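Local atomic coordinates of chitinase (Chromobacterium violaceum, PDB entry 4TXG), a protein that probably binds chitin and hydrolyses the glycosidic bonds between its sugar units. Residues L183-Y188 against L389-V394; S767-G772 against R781-Y786; A221-D224 against Y229-H232. One frame throughout, in Å; residues are numbered along the deposited sequence.

Contact 1. Residues L183-Y188 against L389-V394; sequences LTHINY and LDFVNV
The rings of His185 and Phe391 are aimed at each other by first torsions of opposite sign: CG of Phe391 is lodged between its backbone N and carbonyl carbon (chi1 57°), whereas CG of His185 stays beside its own N and anti to the carbonyl carbon (chi1 -60°). Approaching from opposite directions, they form an edge-to-face pair, the phenyl edge directed at the imidazole face with the planes at 80°. Phe391 CZ stands off-centre over that face, 3.9 Å from His185 CD2. The imidazole is fixed in rotation at both nitrogens: His185 ND1 lies 2.8 Å from Thr184 OG1, with the hydroxyl in the ring plane, and NE2 is hydrogen-bonded to Glu146. This exemplifies how a (β/α)8 (TIM) barrel fills its core. Strands 185-193 and 391-395 are second and sixth around the barrel, so they face each other across the interior, and only inward-pointing side chains span the gap. Two residues further along each strand, Asn187 and Asn393 make the next crossing. Their nitrogens, Asn187 ND2 and Asn393 ND2, come within 3.5 Å, both of them donors, so neither can accept from the other. A water joins the amides instead, donating to Asn187 OD1 at 2.9 Å and accepting from Asn393 ND2 at 3.0 Å. Tyr159 and Leu249, from the strands flanking 185-193, pack beside Asn187, and Ile157 and Asn458 beside Asn393.

Contact 2. Residues S767-G772 against R781-Y786; sequences SHYTVG and RDEAPY
Glu783 grips two consecutive backbone amides of strand 767-773 with its two carboxylate oxygens. His768 N donates to Glu783 OE2 at 2.9 Å, using the syn lone pair of that oxygen, and Tyr769 N donates to Glu783 OE1, also at 2.9 Å. Both bonds are moderately straight, with N-H...O angles of 154°, and the second donor also arrives on the syn side, 17° out of the carboxylate plane. In a regular strand successive N-H groups face opposite ways; here the left-handed backbone of His768 (phi 63°) interrupts the alternation and presents both to the same carboxylate. A water adds a third donor, giving one hydrogen to Glu783 OE1 at 2.7 Å and the other to Tyr769 O, likewise at 2.7 Å. Beyond CG the glutamate chain is extended, which carries the carboxylate from the loop across to the strand. Around this polar core, Tyr769 crosses the glutamate at about a right angle and turns its ring edge to it, with CD1 3.6 Å from Glu783 OE1. The phenol ring stacks on Phe661 of the second sheet, inside the β-sandwich of this C-terminal region. Nearby, Ser767 OG sits over the centre of the His768 ring and bonds to the carbonyl of Gly450 in the family 18 region, while His768 ND1 is hydrogen-bonded to Asp698. Because the carboxylate oxygens act as acceptors in all three bonds, the arrangement is consistent with an ionised Glu783, its charge shared among two amides and a water.

Contact 3. Residues A221-D224 against Y229-H232; sequences AEMD and YKGH
Met223 and Lys230, whose CA atoms, 6.4 Å apart, are the nearest pair across the two runs, lie in short segments, Ala221-Asp224 and Tyr229-His232, that pass each other roughly antiparallel. They do not pair as strands, and the space between their backbones is taken up by a side chain. Glu222 to Asp224 is extended, while Gly231, with its positive phi of 67°, turns the chain from Lys230 into helix 231-242. Into this bend reaches Met223, whose chain is folded at chi2 (-69°) and again at chi3, so that its sulfur and methyl group lie against the backbone opposite. The sulfur SD rests 3.7 Å from Lys230 CA and equally 3.7 Å from Lys230 CB. It also lies 3.6 Å from Gly231 N, and beyond it the methyl CE of Met223 reaches 3.6 Å from Gly231 O. The glycine suits the positive phi rather than making room for the sulfur. In barrel terms this is the entry to the helix of a β-α-β crossover, 231-242 connecting strand 185-193 to its parallel neighbour 247-253. Met223 continues onto Asn234 and Leu235 of that helix and onto Trp215, and Asn234 accepts the N-H of Asp224. Lys230 contributes its CA and CB, whereas the rest of its side chain leads away from the methionine. Further down the helix, Arg241 forms a salt bridge with Asp224, and Gln238 bonds to the carbonyl of Glu222.

In the fold
Contacts 1 and 3 belong to the family 18 barrel, contact 2 to the C-terminal β-sandwich. The centres of contact 1 and contact 3 are about 23 Å apart, those of contact 1 and contact 2 about 28 Å, and those of contact 2 and contact 3 about 50 Å. Along the chain, contact 3 falls between the two halves of contact 1, and contact 2 follows both. Strand 185-193 supplies half of contact 1 and leads on to helix 231-242 of contact 3; the two touch where Tyr188 OH packs 3.4 Å from His232 CD2. The link therefore runs through Tyr188, which takes no part in the interior crossing, whereas contact 2 keeps its nearest atoms about 13 Å from contact 1.

Contact 1. Residues L183-Y188 against L389-V394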
loop_
_atom_site.group_PDB
_atom_site.type_symbol
_atom_site.label_atom_id
_atom_site.label_comp_id
_atom_site.label_asym_id
_atom_site.label_seq_id
_atom_site.Cartn_x
_atom_site.Cartn_y
_atom_site.Cartn_z
ATOM N N LEU A 183 12.574 -11.367 -8.919
ATOM C CA LEU A 183 11.726 -10.195 -8.675
ATOM C C LEU A 183 11.192 -9.574 -9.966
ATOM O O LEU A 183 11.686 -9.861 -11.060
ATOM C CB LEU A 183 12.507 -9.110 -7.912
ATOM C CG LEU A 183 13.121 -9.393 -6.549
ATOM C CD1 LEU A 183 13.844 -8.172 -6.056
ATOM C CD2 LEU A 183 12.039 -9.784 -5.562
ATOM N N THR A 184 10.193 -8.708 -9.846
ATOM C CA THR A 184 9.754 -7.939 -11.008
ATOM C C THR A 184 10.009 -6.436 -10.837
ATOM O O THR A 184 10.239 -5.727 -11.825
ATOM C CB THR A 184 8.255 -8.161 -11.312
ATOM O OG1 THR A 184 7.457 -7.700 -10.213
ATOM C CG2 THR A 184 7.971 -9.644 -11.577
ATOM N N HIS A 185 9.956 -5.964 -9.591
ATOM C CA HIS A 185 10.143 -4.550 -9.260
ATOM C C HIS A 185 10.951 -4.396 -7.974
ATOM O O HIS A 185 10.805 -5.181 -7.039
ATOM C CB HIS A 185 8.805 -3.826 -9.062
ATOM C CG HIS A 185 7.901 -3.845 -10.256
ATOM N ND1 HIS A 185 7.228 -4.975 -10.664
ATOM C CD2 HIS A 185 7.525 -2.857 -11.104
ATOM C CE1 HIS A 185 6.499 -4.693 -11.730
ATOM N NE2 HIS A 185 6.656 -3.414 -12.014
ATOM N N ILE A 186 11.783 -3.363 -7.931
ATOM C CA ILE A 186 12.500 -2.990 -6.712
ATOM C C ILE A 186 12.211 -1.538 -6.380
ATOM O O ILE A 186 12.383 -0.658 -7.224
ATOM C CB ILE A 186 14.011 -3.159 -6.864
ATOM C CG1 ILE A 186 14.365 -4.613 -7.193
ATOM C CG2 ILE A 186 14.742 -2.654 -5.605
ATOM C CD1 ILE A 186 15.765 -4.756 -7.811
ATOM N N ASN A 187 11.771 -1.302 -5.152
ATOM C CA ASN A 187 11.521 0.047 -4.660
ATOM C C ASN A 187 12.659 0.479 -3.750
ATOM O O ASN A 187 12.941 -0.188 -2.757
ATOM C CB ASN A 187 10.212 0.113 -3.876
ATOM C CG ASN A 187 8.980 -0.024 -4.750
ATOM O OD1 ASN A 187 9.037 0.123 -5.966
ATOM N ND2 ASN A 187 7.844 -0.291 -4.111
ATOM N N TYR A 188 13.294 1.601 -4.070
ATOM C CA TYR A 188 14.371 2.124 -3.239
ATOM C C TYR A 188 13.826 3.048 -2.160
ATOM O O TYR A 188 13.172 4.049 -2.468
ATOM C CB TYR A 188 15.380 2.875 -4.113
ATOM C CG TYR A 188 16.562 3.448 -3.370
ATOM C CD1 TYR A 188 16.481 4.680 -2.718
ATOM C CD2 TYR A 188 17.774 2.764 -3.341
ATOM C CE1 TYR A 188 17.585 5.219 -2.054
ATOM C CE2 TYR A 188 18.865 3.280 -2.676
ATOM C CZ TYR A 188 18.769 4.506 -2.037
ATOM O OH TYR A 188 19.871 5.019 -1.392
ATOM N N LEU A 389 -2.801 5.955 -10.712
ATOM C CA LEU A 389 -1.718 5.071 -10.311
ATOM C C LEU A 389 -1.616 3.826 -11.182
ATOM O O LEU A 389 -2.597 3.100 -11.376
ATOM C CB LEU A 389 -1.899 4.648 -8.847
ATOM C CG LEU A 389 -1.948 5.824 -7.879
ATOM C CD1 LEU A 389 -2.320 5.352 -6.473
ATOM C CD2 LEU A 389 -0.598 6.530 -7.867
ATOM N N ASP A 390 -0.425 3.573 -11.706
ATOM C CA ASP A 390 -0.215 2.334 -12.444
ATOM C C ASP A 390 -0.575 1.127 -11.591
ATOM O O ASP A 390 -1.203 0.186 -12.072
ATOM C CB ASP A 390 1.224 2.238 -12.918
ATOM C CG ASP A 390 1.502 3.183 -14.052
ATOM O OD1 ASP A 390 1.305 2.778 -15.220
ATOM O OD2 ASP A 390 1.874 4.341 -13.777
ATOM N N PHE A 391 -0.170 1.156 -10.323
ATOM C CA PHE A 391 -0.665 0.180 -9.360
ATOM C C PHE A 391 -0.416 0.657 -7.943
ATOM O O PHE A 391 0.320 1.628 -7.729
ATOM C CB PHE A 391 -0.052 -1.225 -9.588
ATOM C CG PHE A 391 1.458 -1.282 -9.561
ATOM C CD1 PHE A 391 2.147 -1.341 -8.359
ATOM C CD2 PHE A 391 2.182 -1.355 -10.746
ATOM C CE1 PHE A 391 3.537 -1.443 -8.331
ATOM C CE2 PHE A 391 3.580 -1.439 -10.729
ATOM C CZ PHE A 391 4.254 -1.489 -9.517
ATOM N N VAL A 392 -1.058 0.000 -6.980
ATOM C CA VAL A 392 -0.810 0.314 -5.578
ATOM C C VAL A 392 -0.120 -0.851 -4.896
ATOM O O VAL A 392 -0.292 -1.991 -5.289
ATOM C CB VAL A 392 -2.110 0.656 -4.806
ATOM C CG1 VAL A 392 -2.727 1.936 -5.366
ATOM C CG2 VAL A 392 -3.114 -0.491 -4.845
ATOM N N ASN A 393 0.679 -0.527 -3.885
ATOM C CA ASN A 393 1.282 -1.511 -2.998
ATOM C C ASN A 393 0.613 -1.356 -1.654
ATOM O O ASN A 393 0.871 -0.381 -0.941
ATOM C CB ASN A 393 2.789 -1.285 -2.884
ATOM C CG ASN A 393 3.492 -1.431 -4.217
ATOM O OD1 ASN A 393 3.229 -2.378 -4.954
ATOM N ND2 ASN A 393 4.349 -0.479 -4.548
ATOM N N VAL A 394 -0.264 -2.293 -1.314
ATOM C CA VAL A 394 -1.080 -2.128 -0.117
ATOM C C VAL A 394 -0.276 -2.555 1.106
ATOM O O VAL A 394 0.249 -3.668 1.144
ATOM C CB VAL A 394 -2.387 -2.947 -0.194
ATOM C CG1 VAL A 394 -3.186 -2.760 1.103
ATOM C CG2 VAL A 394 -3.212 -2.533 -1.428
HETATM O O HOH W 1 6.250 0.118 -6.732
#

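Contact 2. Residues S767-G772 against R781-Y786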
loop_
_atom_site.group_PDB
_atom_site.type_symbol
_atom_site.label_atom_id
_atom_site.label_comp_id
_atom_site.label_asym_id
_atom_site.label_seq_id
_atom_site.Cartn_x
_atom_site.Cartn_y
_atom_site.Cartn_z
ATOM N N SER A 767 -17.521 1.820 -8.957
ATOM C CA SER A 767 -17.143 1.609 -10.353
ATOM C C SER A 767 -18.186 0.768 -11.066
ATOM O O SER A 767 -19.123 0.272 -10.443
ATOM C CB SER A 767 -15.772 0.931 -10.449
ATOM O OG SER A 767 -15.821 -0.353 -9.846
ATOM N N HIS A 768 -18.016 0.637 -12.378
ATOM C CA HIS A 768 -18.858 -0.225 -13.218
ATOM C C HIS A 768 -20.308 0.248 -13.226
ATOM O O HIS A 768 -21.244 -0.508 -12.932
ATOM C CB HIS A 768 -18.754 -1.677 -12.759
ATOM C CG HIS A 768 -17.345 -2.153 -12.616
ATOM N ND1 HIS A 768 -16.964 -3.107 -11.697
ATOM C CD2 HIS A 768 -16.208 -1.778 -13.258
ATOM C CE1 HIS A 768 -15.663 -3.319 -11.791
ATOM N NE2 HIS A 768 -15.181 -2.521 -12.732
ATOM N N TYR A 769 -20.475 1.512 -13.600
ATOM C CA TYR A 769 -21.787 2.145 -13.657
ATOM C C TYR A 769 -22.580 1.730 -14.882
ATOM O O TYR A 769 -22.026 1.578 -15.973
ATOM C CB TYR A 769 -21.638 3.674 -13.658
ATOM C CG TYR A 769 -21.069 4.246 -12.381
ATOM C CD1 TYR A 769 -19.695 4.393 -12.213
ATOM C CD2 TYR A 769 -21.910 4.661 -11.358
ATOM C CE1 TYR A 769 -19.177 4.919 -11.040
ATOM C CE2 TYR A 769 -21.403 5.179 -10.189
ATOM C CZ TYR A 769 -20.036 5.311 -10.038
ATOM O OH TYR A 769 -19.531 5.838 -8.870
ATOM N N THR A 770 -23.884 1.552 -14.707
ATOM C CA THR A 770 -24.768 1.447 -15.868
ATOM C C THR A 770 -25.977 2.344 -15.706
ATOM O O THR A 770 -26.405 2.654 -14.586
ATOM C CB THR A 770 -25.262 0.003 -16.122
ATOM O OG1 THR A 770 -25.892 -0.517 -14.945
ATOM C CG2 THR A 770 -24.110 -0.906 -16.538
ATOM N N VAL A 771 -26.527 2.754 -16.841
ATOM C CA VAL A 771 -27.746 3.548 -16.863
ATOM C C VAL A 771 -28.810 2.762 -17.616
ATOM O O VAL A 771 -28.614 2.409 -18.781
ATOM C CB VAL A 771 -27.518 4.922 -17.524
ATOM C CG1 VAL A 771 -28.830 5.716 -17.579
ATOM C CG2 VAL A 771 -26.439 5.699 -16.763
ATOM N N GLY A 772 -29.918 2.466 -16.940
ATOM C CA GLY A 772 -31.007 1.724 -17.543
ATOM C C GLY A 772 -32.060 2.700 -18.019
ATOM O O GLY A 772 -32.782 3.299 -17.220
ATOM N N ARG A 781 -19.756 6.980 -20.367
ATOM C CA ARG A 781 -18.603 7.367 -21.168
ATOM C C ARG A 781 -17.343 7.561 -20.322
ATOM O O ARG A 781 -16.233 7.384 -20.822
ATOM C CB ARG A 781 -18.894 8.654 -21.947
ATOM C CG ARG A 781 -20.008 8.559 -22.974
ATOM C CD ARG A 781 -19.728 9.522 -24.127
ATOM N NE ARG A 781 -18.574 9.083 -24.903
ATOM C CZ ARG A 781 -17.850 9.873 -25.690
ATOM N NH1 ARG A 781 -18.154 11.163 -25.808
ATOM N NH2 ARG A 781 -16.817 9.373 -26.358
ATOM N N ASP A 782 -17.507 7.914 -19.048
ATOM C CA ASP A 782 -16.344 8.085 -18.164
ATOM C C ASP A 782 -15.558 6.787 -18.005
ATOM O O ASP A 782 -14.353 6.815 -17.728
ATOM C CB ASP A 782 -16.770 8.595 -16.784
ATOM C CG ASP A 782 -17.115 10.070 -16.787
ATOM O OD1 ASP A 782 -16.703 10.772 -17.734
ATOM O OD2 ASP A 782 -17.799 10.527 -15.845
ATOM N N GLU A 783 -16.238 5.654 -18.179
ATOM C CA GLU A 783 -15.595 4.348 -18.044
ATOM C C GLU A 783 -15.436 3.630 -19.370
ATOM O O GLU A 783 -14.605 2.732 -19.502
ATOM C CB GLU A 783 -16.389 3.452 -17.093
ATOM C CG GLU A 783 -16.442 3.983 -15.676
ATOM C CD GLU A 783 -17.123 3.024 -14.723
ATOM O OE1 GLU A 783 -18.252 2.581 -15.032
ATOM O OE2 GLU A 783 -16.519 2.717 -13.670
ATOM N N ALA A 784 -16.252 4.012 -20.345
ATOM C CA ALA A 784 -16.277 3.327 -21.631
ATOM C C ALA A 784 -16.267 4.345 -22.772
ATOM O O ALA A 784 -17.250 4.480 -23.505
ATOM C CB ALA A 784 -17.512 2.416 -21.719
ATOM N N PRO A 785 -15.139 5.053 -22.937
ATOM C CA PRO A 785 -15.060 6.200 -23.850
ATOM C C PRO A 785 -15.093 5.842 -25.337
ATOM O O PRO A 785 -15.306 6.736 -26.158
ATOM C CB PRO A 785 -13.717 6.832 -23.482
ATOM C CG PRO A 785 -12.894 5.688 -23.003
ATOM C CD PRO A 785 -13.852 4.810 -22.253
ATOM N N TYR A 786 -14.906 4.572 -25.686
ATOM C CA TYR A 786 -14.885 4.189 -27.093
ATOM C C TYR A 786 -16.177 3.535 -27.591
ATOM O O TYR A 786 -16.307 3.257 -28.784
ATOM C CB TYR A 786 -13.716 3.248 -27.368
ATOM C CG TYR A 786 -12.363 3.803 -27.003
ATOM C CD1 TYR A 786 -11.772 4.804 -27.761
ATOM C CD2 TYR A 786 -11.660 3.302 -25.909
ATOM C CE1 TYR A 786 -10.518 5.302 -27.432
ATOM C CE2 TYR A 786 -10.408 3.790 -25.575
ATOM C CZ TYR A 786 -9.842 4.792 -26.340
ATOM O OH TYR A 786 -8.595 5.286 -26.012
HETATM O O HOH W 2 -19.722 2.047 -17.268
#

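Contact 3. Residues A221-D224 against Y229-H232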
loop_
_atom_site.group_PDB
_atom_site.type_symbol
_atom_site.label_atom_id
_atom_site.label_comp_id
_atom_site.label_asym_id
_atom_site.label_seq_id
_atom_site.Cartn_x
_atom_site.Cartn_y
_atom_site.Cartn_z
ATOM N N ALA A 221 29.947 -5.943 -5.881
ATOM C CA ALA A 221 29.549 -4.569 -5.553
ATOM C C ALA A 221 30.458 -3.526 -6.207
ATOM O O ALA A 221 30.458 -2.361 -5.808
ATOM C CB ALA A 221 29.531 -4.369 -4.041
ATOM N N GLU A 222 31.230 -3.954 -7.202
ATOM C CA GLU A 222 32.169 -3.068 -7.881
ATOM C C GLU A 222 31.441 -1.959 -8.641
ATOM O O GLU A 222 30.406 -2.198 -9.273
ATOM C CB GLU A 222 33.070 -3.857 -8.843
ATOM C CG GLU A 222 33.920 -4.941 -8.174
ATOM C CD GLU A 222 33.202 -6.284 -8.036
ATOM O OE1 GLU A 222 32.002 -6.382 -8.380
ATOM O OE2 GLU A 222 33.846 -7.252 -7.583
ATOM N N MET A 223 31.999 -0.755 -8.578
ATOM C CA MET A 223 31.406 0.412 -9.224
ATOM C C MET A 223 31.686 0.417 -10.719
ATOM O O MET A 223 32.772 0.040 -11.156
ATOM C CB MET A 223 31.941 1.703 -8.590
ATOM C CG MET A 223 31.500 1.904 -7.143
ATOM S SD MET A 223 29.737 2.256 -7.019
ATOM C CE MET A 223 29.201 1.020 -5.833
ATOM N N ASP A 224 30.688 0.822 -11.493
ATOM C CA ASP A 224 30.858 1.104 -12.916
ATOM C C ASP A 224 31.428 2.514 -13.038
ATOM O O ASP A 224 30.754 3.489 -12.712
ATOM C CB ASP A 224 29.510 0.979 -13.647
ATOM C CG ASP A 224 29.586 1.311 -15.141
ATOM O OD1 ASP A 224 30.613 1.824 -15.631
ATOM O OD2 ASP A 224 28.578 1.057 -15.838
ATOM N N TYR A 229 27.818 8.692 -10.945
ATOM C CA TYR A 229 27.404 8.515 -9.559
ATOM C C TYR A 229 27.928 7.179 -9.085
ATOM O O TYR A 229 28.147 6.273 -9.891
ATOM C CB TYR A 229 25.881 8.569 -9.397
ATOM C CG TYR A 229 25.092 7.759 -10.401
ATOM C CD1 TYR A 229 24.685 8.324 -11.608
ATOM C CD2 TYR A 229 24.726 6.439 -10.133
ATOM C CE1 TYR A 229 23.951 7.594 -12.533
ATOM C CE2 TYR A 229 23.992 5.694 -11.055
ATOM C CZ TYR A 229 23.605 6.282 -12.249
ATOM O OH TYR A 229 22.874 5.554 -13.165
ATOM N N LYS A 230 28.132 7.057 -7.777
ATOM C CA LYS A 230 28.516 5.783 -7.189
ATOM C C LYS A 230 27.339 5.250 -6.371
ATOM O O LYS A 230 26.192 5.382 -6.793
ATOM C CB LYS A 230 29.776 5.943 -6.337
ATOM C CG LYS A 230 30.998 6.328 -7.170
ATOM C CD LYS A 230 32.285 6.320 -6.358
ATOM C CE LYS A 230 32.274 7.389 -5.286
ATOM N NZ LYS A 230 33.635 7.564 -4.681
ATOM N N GLY A 231 27.619 4.630 -5.233
ATOM C CA GLY A 231 26.571 4.236 -4.301
ATOM C C GLY A 231 25.616 3.145 -4.762
ATOM O O GLY A 231 25.883 2.428 -5.736
ATOM N N HIS A 232 24.506 2.999 -4.031
ATOM C CA HIS A 232 23.472 2.028 -4.395
ATOM C C HIS A 232 23.016 2.206 -5.844
ATOM O O HIS A 232 22.753 1.228 -6.544
ATOM C CB HIS A 232 22.233 2.159 -3.499
ATOM C CG HIS A 232 22.463 1.848 -2.047
ATOM N ND1 HIS A 232 23.057 0.686 -1.608
ATOM C CD2 HIS A 232 22.119 2.543 -0.937
ATOM C CE1 HIS A 232 23.094 0.688 -0.283
ATOM N NE2 HIS A 232 22.518 1.794 0.146
#